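PDB 3LLW: geranyltranstransferase (IspA) from Helicobacter pylori, which probably acts as a magnesium-dependent prenyltransferase of the farnesyl and geranylgeranyl diphosphate synthase family, joining isoprenoid units into longer chains. Local coordinates for residues S5-F10 / Q290-A295; E274-L279 / A295-L300. All coordinates share one frame; numbering follows the deposited sequence.

Contact 1 of 2, residues S5-F10 / Q290-A295; sequences SPNLSF and QENLNA
Three flat groups gather here, two amides and a carboxylate. The amides of N7 and N292 approach tip to tip with their planes 5° apart, N7 ND2 standing 2.8 Å from N292 OD1. The E291 carboxylate, turned 21° from the N7 amide, slides past it in the opposite direction. N7 ND2 donates to E291 OE1, a longish bond of 3.3 Å that meets the anti lone pair from slightly outside the N7 plane; ND2 also donates weakly to L288 O. One face of the carboxylate carries S5, whose OG gives OE1 a weak hydrogen bond at 2.9 Å. OE1 is thus held from two directions, by the amide near its plane and by the hydroxyl off the face. N292 is also anchored through ND2, which donates to A58 O on helix 51-63, and this helps to fix the turn of its amide.

The serine looks both ways. With OG in the crowded position between backbone N and carbonyl carbon, it also accepts weakly from L8 N at 3.4 Å, which makes S5 the N-cap of helix 6-23. The glutamate, extended beyond CG, therefore brings its charge to the first turn of that helix, where the positive end of the helix dipole would probably favour the ionised form. L8 adds the apolar part: with CG anti to the backbone N, its CD1 comes 3.6 Å from A295 CB and 3.4 Å from N292 OD1, obliquely above the amide plane.

The two helix segments cross at -55° with axes 9.7 Å apart. What results is an N-capped first helix docked by its opening turn against the last helix, 287-301, at the edge of the all-helical prenyl synthase fold.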
ATOM      1  N   SER A   5      30.391  22.595   7.564  1.00 61.48           N
ATOM      2  CA  SER A   5      31.474  21.607   7.465  1.00 55.21           C
ATOM      3  C   SER A   5      31.331  20.765   6.183  1.00 57.18           C
ATOM      4  O   SER A   5      30.301  20.855   5.523  1.00 57.62           O
ATOM      5  CB  SER A   5      31.423  20.703   8.703  1.00 59.64           C
ATOM      6  OG  SER A   5      30.252  19.893   8.715  1.00 56.71           O
ATOM      7  N   PRO A   6      32.359  19.961   5.807  1.00 60.41           N
ATOM      8  CA  PRO A   6      32.205  19.092   4.629  1.00 59.39           C
ATOM      9  C   PRO A   6      31.033  18.110   4.686  1.00 58.70           C
ATOM     10  O   PRO A   6      30.292  18.003   3.709  1.00 57.62           O
ATOM     11  CB  PRO A   6      33.538  18.343   4.566  1.00 59.65           C
ATOM     12  CG  PRO A   6      34.494  19.232   5.252  1.00 59.61           C
ATOM     13  CD  PRO A   6      33.715  19.833   6.371  1.00 58.56           C
ATOM     14  N   ASN A   7      30.875  17.428   5.820  1.00 52.44           N
ATOM     15  CA  ASN A   7      29.753  16.526   6.079  1.00 51.18           C
ATOM     16  C   ASN A   7      28.375  17.173   5.849  1.00 53.97           C
ATOM     17  O   ASN A   7      27.518  16.610   5.167  1.00 55.75           O
ATOM     18  CB  ASN A   7      29.855  16.034   7.520  1.00 49.29           C
ATOM     19  CG  ASN A   7      28.668  15.196   7.944  1.00 53.78           C
ATOM     20  OD1 ASN A   7      28.478  14.080   7.456  1.00 52.59           O
ATOM     21  ND2 ASN A   7      27.878  15.719   8.889  1.00 48.37           N
ATOM     22  N   LEU A   8      28.195  18.363   6.411  1.00 51.02           N
ATOM     23  CA  LEU A   8      26.948  19.098   6.351  1.00 51.27           C
ATOM     24  C   LEU A   8      26.729  19.699   4.972  1.00 57.65           C
ATOM     25  O   LEU A   8      25.587  19.907   4.540  1.00 61.93           O
ATOM     26  CB  LEU A   8      26.999  20.219   7.387  1.00 50.71           C
ATOM     27  CG  LEU A   8      25.677  20.817   7.841  1.00 54.79           C
ATOM     28  CD1 LEU A   8      24.759  19.715   8.333  1.00 49.98           C
ATOM     29  CD2 LEU A   8      25.920  21.845   8.929  1.00 51.07           C
ATOM     30  N   SER A   9      27.837  19.980   4.289  1.00 59.54           N
ATOM     31  CA  SER A   9      27.824  20.561   2.950  1.00 56.23           C
ATOM     32  C   SER A   9      27.454  19.488   1.941  1.00 53.13           C
ATOM     33  O   SER A   9      26.725  19.753   0.976  1.00 50.44           O
ATOM     34  CB  SER A   9      29.203  21.141   2.607  1.00 55.55           C
ATOM     35  OG  SER A   9      29.124  22.038   1.519  1.00 61.99           O
ATOM     36  N   PHE A  10      27.975  18.282   2.178  1.00 46.17           N
ATOM     37  CA  PHE A  10      27.683  17.110   1.363  1.00 50.22           C
ATOM     38  C   PHE A  10      26.201  16.731   1.468  1.00 51.06           C
ATOM     39  O   PHE A  10      25.569  16.378   0.470  1.00 53.29           O
ATOM     40  CB  PHE A  10      28.566  15.938   1.803  1.00 50.81           C
ATOM     41  CG  PHE A  10      28.192  14.626   1.184  1.00 56.10           C
ATOM     42  CD1 PHE A  10      28.607  14.311  -0.104  1.00 61.92           C
ATOM     43  CD2 PHE A  10      27.440  13.694   1.896  1.00 55.63           C
ATOM     44  CE1 PHE A  10      28.265  13.089  -0.685  1.00 66.52           C
ATOM     45  CE2 PHE A  10      27.089  12.474   1.321  1.00 60.15           C
ATOM     46  CZ  PHE A  10      27.503  12.172   0.029  1.00 55.47           C
ATOM     47  N   GLN A 290      24.721  13.855  14.727  1.00 46.71           N
ATOM     48  CA  GLN A 290      24.281  14.962  15.558  1.00 49.17           C
ATOM     49  C   GLN A 290      24.287  16.266  14.761  1.00 49.72           C
ATOM     50  O   GLN A 290      23.374  17.084  14.909  1.00 43.74           O
ATOM     51  CB  GLN A 290      25.154  15.074  16.809  1.00 51.52           C
ATOM     52  CG  GLN A 290      24.577  15.960  17.916  1.00 62.18           C
ATOM     53  CD  GLN A 290      24.867  17.448  17.719  1.00 72.87           C
ATOM     54  OE1 GLN A 290      25.934  17.829  17.221  1.00 72.94           O
ATOM     55  NE2 GLN A 290      23.911  18.293  18.105  1.00 77.38           N
ATOM     56  N   GLU A 291      25.302  16.429  13.910  1.00 46.64           N
ATOM     57  CA  GLU A 291      25.501  17.651  13.149  1.00 56.40           C
ATOM     58  C   GLU A 291      24.409  17.840  12.097  1.00 57.43           C
ATOM     59  O   GLU A 291      23.847  18.932  11.978  1.00 59.03           O
ATOM     60  CB  GLU A 291      26.883  17.641  12.502  1.00 53.28           C
ATOM     61  CG  GLU A 291      27.306  18.955  11.877  1.00 64.51           C
ATOM     62  CD  GLU A 291      28.781  18.978  11.480  1.00 70.33           C
ATOM     63  OE1 GLU A 291      29.242  18.050  10.765  1.00 70.74           O
ATOM     64  OE2 GLU A 291      29.479  19.936  11.887  1.00 85.72           O
ATOM     65  N   ASN A 292      24.113  16.774  11.348  1.00 55.70           N
ATOM     66  CA  ASN A 292      23.048  16.795  10.342  1.00 54.94           C
ATOM     67  C   ASN A 292      21.661  17.021  10.950  1.00 52.49           C
ATOM     68  O   ASN A 292      20.894  17.858  10.468  1.00 52.35           O
ATOM     69  CB  ASN A 292      23.061  15.510   9.502  1.00 54.07           C
ATOM     70  CG  ASN A 292      24.260  15.424   8.574  1.00 60.17           C
ATOM     71  OD1 ASN A 292      25.118  16.302   8.571  1.00 65.41           O
ATOM     72  ND2 ASN A 292      24.325  14.358   7.780  1.00 54.41           N
ATOM     73  N   LEU A 293      21.355  16.283  12.015  1.00 50.52           N
ATOM     74  CA  LEU A 293      20.084  16.438  12.702  1.00 55.67           C
ATOM     75  C   LEU A 293      19.913  17.821  13.320  1.00 58.52           C
ATOM     76  O   LEU A 293      18.875  18.453  13.134  1.00 62.76           O
ATOM     77  CB  LEU A 293      19.873  15.329  13.738  1.00 55.90           C
ATOM     78  CG  LEU A 293      19.633  13.924  13.160  1.00 54.87           C
ATOM     79  CD1 LEU A 293      19.456  12.914  14.270  1.00 44.75           C
ATOM     80  CD2 LEU A 293      18.435  13.909  12.225  1.00 51.04           C
ATOM     81  N   ASN A 294      20.953  18.295  14.008  1.00 60.60           N
ATOM     82  CA  ASN A 294      20.969  19.626  14.613  1.00 55.32           C
ATOM     83  C   ASN A 294      20.679  20.720  13.593  1.00 53.75           C
ATOM     84  O   ASN A 294      19.860  21.610  13.860  1.00 47.81           O
ATOM     85  CB  ASN A 294      22.313  19.864  15.313  1.00 62.71           C
ATOM     86  CG  ASN A 294      22.382  21.184  16.052  1.00 64.77           C
ATOM     87  OD1 ASN A 294      23.117  22.078  15.644  1.00 67.20           O
ATOM     88  ND2 ASN A 294      21.641  21.305  17.152  1.00 62.17           N
ATOM     89  N   ALA A 295      21.315  20.620  12.423  1.00 48.66           N
ATOM     90  CA  ALA A 295      21.168  21.622  11.368  1.00 57.60           C
ATOM     91  C   ALA A 295      19.753  21.663  10.822  1.00 63.89           C
ATOM     92  O   ALA A 295      19.187  22.743  10.635  1.00 64.21           O
ATOM     93  CB  ALA A 295      22.137  21.360  10.254  1.00 57.53           C
TER

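Contact 2 of 2, residues E274-L279 / A295-L300; sequences EVLNDL and ALLNTL
L297 points its CD1 methyl into a cluster of three side chains on helix 261-279, and this one branch makes all of its close contacts there. V275 CG1 lies 3.7 Å from L297 CD1, the two side chains crossing obliquely. L279 CD2 meets the same methyl at 3.8 Å, tip to tip, and L276 completes the trio by running alongside in the opposite direction, its CD1 at 3.9 Å from L297 CD1. Torsions explain the reach. In L297, CG is anti to the carbonyl carbon and CD1 continues nearly straight from CA (chi2 -169°), while L279 and V275 each send a carbon forward anti to the backbone N. L276 departs from the staggered positions, with chi1 at -96°.

The axes are 11.5 Å apart, so the side chains meet through their outer methyls. With directions 169° apart, 261-279 and 287-301 form an antiparallel helical hairpin, the closing pair of the all-helical prenyl synthase fold, joined by a short loop. Helix 209-236 packs against the pair: F218 touches both V275 and L297, and W214 touches L279.

Polar groups stay at the margins. N298 brings OD1 only to 4.4 Å from L276 CD2, a loose approach. T299, which takes no part in the contact, bonds from OG1 to A295 O one turn back, at 2.8 Å and from above the carbonyl plane; the same oxygen accepts the helical bond from T299 N.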
ATOM      1  N   GLU A 274      14.076  20.520  25.109  1.00 62.48           N
ATOM      2  CA  GLU A 274      14.133  19.110  25.453  1.00 62.32           C
ATOM      3  C   GLU A 274      14.658  18.253  24.295  1.00 63.30           C
ATOM      4  O   GLU A 274      15.496  17.367  24.498  1.00 62.98           O
ATOM      5  CB  GLU A 274      12.729  18.662  25.847  1.00 64.26           C
ATOM      6  CG  GLU A 274      12.668  17.411  26.683  1.00 74.19           C
ATOM      7  CD  GLU A 274      11.247  17.012  27.003  1.00 78.40           C
ATOM      8  OE1 GLU A 274      10.325  17.833  26.792  1.00 77.32           O
ATOM      9  OE2 GLU A 274      11.047  15.871  27.467  1.00 81.88           O
ATOM     10  N   VAL A 275      14.157  18.544  23.095  1.00 59.08           N
ATOM     11  CA  VAL A 275      14.556  17.884  21.847  1.00 61.80           C
ATOM     12  C   VAL A 275      16.041  18.131  21.588  1.00 64.26           C
ATOM     13  O   VAL A 275      16.814  17.175  21.490  1.00 61.00           O
ATOM     14  CB  VAL A 275      13.645  18.341  20.635  1.00 63.03           C
ATOM     15  CG1 VAL A 275      14.282  18.059  19.297  1.00 65.45           C
ATOM     16  CG2 VAL A 275      12.287  17.658  20.691  1.00 59.19           C
ATOM     17  N   LEU A 276      16.435  19.408  21.540  1.00 68.70           N
ATOM     18  CA  LEU A 276      17.835  19.807  21.319  1.00 71.14           C
ATOM     19  C   LEU A 276      18.807  19.279  22.381  1.00 70.88           C
ATOM     20  O   LEU A 276      19.929  18.903  22.063  1.00 74.42           O
ATOM     21  CB  LEU A 276      17.944  21.330  21.186  1.00 69.36           C
ATOM     22  CG  LEU A 276      17.968  21.980  19.790  1.00 75.35           C
ATOM     23  CD1 LEU A 276      17.389  21.107  18.656  1.00 72.56           C
ATOM     24  CD2 LEU A 276      17.292  23.363  19.814  1.00 70.11           C
ATOM     25  N   ASN A 277      18.356  19.218  23.628  1.00 70.43           N
ATOM     26  CA  ASN A 277      19.177  18.720  24.724  1.00 76.56           C
ATOM     27  C   ASN A 277      19.391  17.208  24.687  1.00 73.44           C
ATOM     28  O   ASN A 277      20.470  16.722  25.014  1.00 77.71           O
ATOM     29  CB  ASN A 277      18.581  19.141  26.072  1.00 80.37           C
ATOM     30  CG  ASN A 277      19.601  19.124  27.186  1.00 88.68           C
ATOM     31  OD1 ASN A 277      20.628  19.809  27.117  1.00 87.69           O
ATOM     32  ND2 ASN A 277      19.329  18.335  28.222  1.00 94.21           N
ATOM     33  N   ASP A 278      18.353  16.478  24.286  1.00 78.34           N
ATOM     34  CA  ASP A 278      18.407  15.022  24.115  1.00 76.08           C
ATOM     35  C   ASP A 278      19.288  14.684  22.919  1.00 71.57           C
ATOM     36  O   ASP A 278      19.969  13.656  22.890  1.00 66.44           O
ATOM     37  CB  ASP A 278      16.995  14.481  23.883  1.00 82.63           C
ATOM     38  CG  ASP A 278      16.672  13.267  24.744  1.00 97.37           C
ATOM     39  OD1 ASP A 278      15.724  12.533  24.387  1.00103.57           O
ATOM     40  OD2 ASP A 278      17.348  13.050  25.779  1.00105.06           O
ATOM     41  N   LEU A 279      19.265  15.583  21.942  1.00 67.93           N
ATOM     42  CA  LEU A 279      20.077  15.488  20.742  1.00 68.34           C
ATOM     43  C   LEU A 279      21.559  15.734  21.023  1.00 70.79           C
ATOM     44  O   LEU A 279      22.418  15.115  20.404  1.00 71.79           O
ATOM     45  CB  LEU A 279      19.549  16.482  19.694  1.00 63.84           C
ATOM     46  CG  LEU A 279      20.183  16.561  18.310  1.00 59.42           C
ATOM     47  CD1 LEU A 279      20.012  15.254  17.547  1.00 58.93           C
ATOM     48  CD2 LEU A 279      19.576  17.718  17.554  1.00 64.59           C
ATOM     49  N   ALA A 295      21.315  20.620  12.423  1.00 48.66           N
ATOM     50  CA  ALA A 295      21.168  21.622  11.368  1.00 57.60           C
ATOM     51  C   ALA A 295      19.753  21.663  10.822  1.00 63.89           C
ATOM     52  O   ALA A 295      19.187  22.743  10.635  1.00 64.21           O
ATOM     53  CB  ALA A 295      22.137  21.360  10.254  1.00 57.53           C
ATOM     54  N   LEU A 296      19.191  20.477  10.587  1.00 66.97           N
ATOM     55  CA  LEU A 296      17.848  20.338  10.041  1.00 68.07           C
ATOM     56  C   LEU A 296      16.811  20.935  10.984  1.00 66.25           C
ATOM     57  O   LEU A 296      15.931  21.685  10.550  1.00 64.39           O
ATOM     58  CB  LEU A 296      17.533  18.863   9.789  1.00 68.20           C
ATOM     59  CG  LEU A 296      16.933  18.426   8.449  1.00 71.70           C
ATOM     60  CD1 LEU A 296      16.358  17.023   8.600  1.00 71.91           C
ATOM     61  CD2 LEU A 296      15.890  19.396   7.862  1.00 70.13           C
ATOM     62  N   LEU A 297      16.939  20.612  12.269  1.00 64.21           N
ATOM     63  CA  LEU A 297      16.017  21.096  13.294  1.00 64.55           C
ATOM     64  C   LEU A 297      16.081  22.599  13.508  1.00 66.30           C
ATOM     65  O   LEU A 297      15.050  23.225  13.740  1.00 65.41           O
ATOM     66  CB  LEU A 297      16.247  20.386  14.623  1.00 63.96           C
ATOM     67  CG  LEU A 297      16.134  18.861  14.686  1.00 70.81           C
ATOM     68  CD1 LEU A 297      16.135  18.469  16.131  1.00 76.13           C
ATOM     69  CD2 LEU A 297      14.891  18.315  13.986  1.00 76.08           C
ATOM     70  N   ASN A 298      17.282  23.173  13.431  1.00 68.19           N
ATOM     71  CA  ASN A 298      17.445  24.623  13.584  1.00 71.05           C
ATOM     72  C   ASN A 298      16.790  25.385  12.436  1.00 70.95           C
ATOM     73  O   ASN A 298      16.255  26.476  12.636  1.00 72.64           O
ATOM     74  CB  ASN A 298      18.921  25.025  13.742  1.00 69.70           C
ATOM     75  CG  ASN A 298      19.458  24.752  15.148  1.00 74.07           C
ATOM     76  OD1 ASN A 298      18.886  25.190  16.153  1.00 70.68           O
ATOM     77  ND2 ASN A 298      20.571  24.028  15.221  1.00 78.78           N
ATOM     78  N   THR A 299      16.822  24.794  11.247  1.00 68.91           N
ATOM     79  CA  THR A 299      16.097  25.337  10.108  1.00 75.90           C
ATOM     80  C   THR A 299      14.585  25.275  10.365  1.00 75.03           C
ATOM     81  O   THR A 299      13.873  26.245  10.098  1.00 76.87           O
ATOM     82  CB  THR A 299      16.456  24.600   8.797  1.00 78.56           C
ATOM     83  OG1 THR A 299      17.869  24.358   8.754  1.00 76.78           O
ATOM     84  CG2 THR A 299      16.049  25.430   7.583  1.00 81.80           C
ATOM     85  N   LEU A 300      14.122  24.149  10.913  1.00 72.79           N
ATOM     86  CA  LEU A 300      12.703  23.932  11.208  1.00 71.95           C
ATOM     87  C   LEU A 300      12.159  24.889  12.270  1.00 73.18           C
ATOM     88  O   LEU A 300      11.042  25.393  12.146  1.00 74.90           O
ATOM     89  CB  LEU A 300      12.456  22.481  11.642  1.00 71.58           C
ATOM     90  CG  LEU A 300      10.989  22.043  11.778  1.00 70.97           C
ATOM     91  CD1 LEU A 300      10.431  21.623  10.417  1.00 74.35           C
ATOM     92  CD2 LEU A 300      10.830  20.937  12.814  1.00 64.16           C
TER

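In the fold
Helix 287-301 serves both contacts, with helix 6-23 against it in contact 1 and helix 261-279 in contact 2. Their centres are about 12 Å apart, and A295 belongs to both: its side chain faces helix 6-23 and points away from segment 274-279. L279 of contact 2 also reaches back to contact 1, its CD2 lying 3.8 Å from N294 CA and its O 3.4 Å from Q290 CG. The last helix is therefore packed by the first helix and by its hairpin partner. Both contacts lie away from D94 and D100, the residues known to bind magnesium.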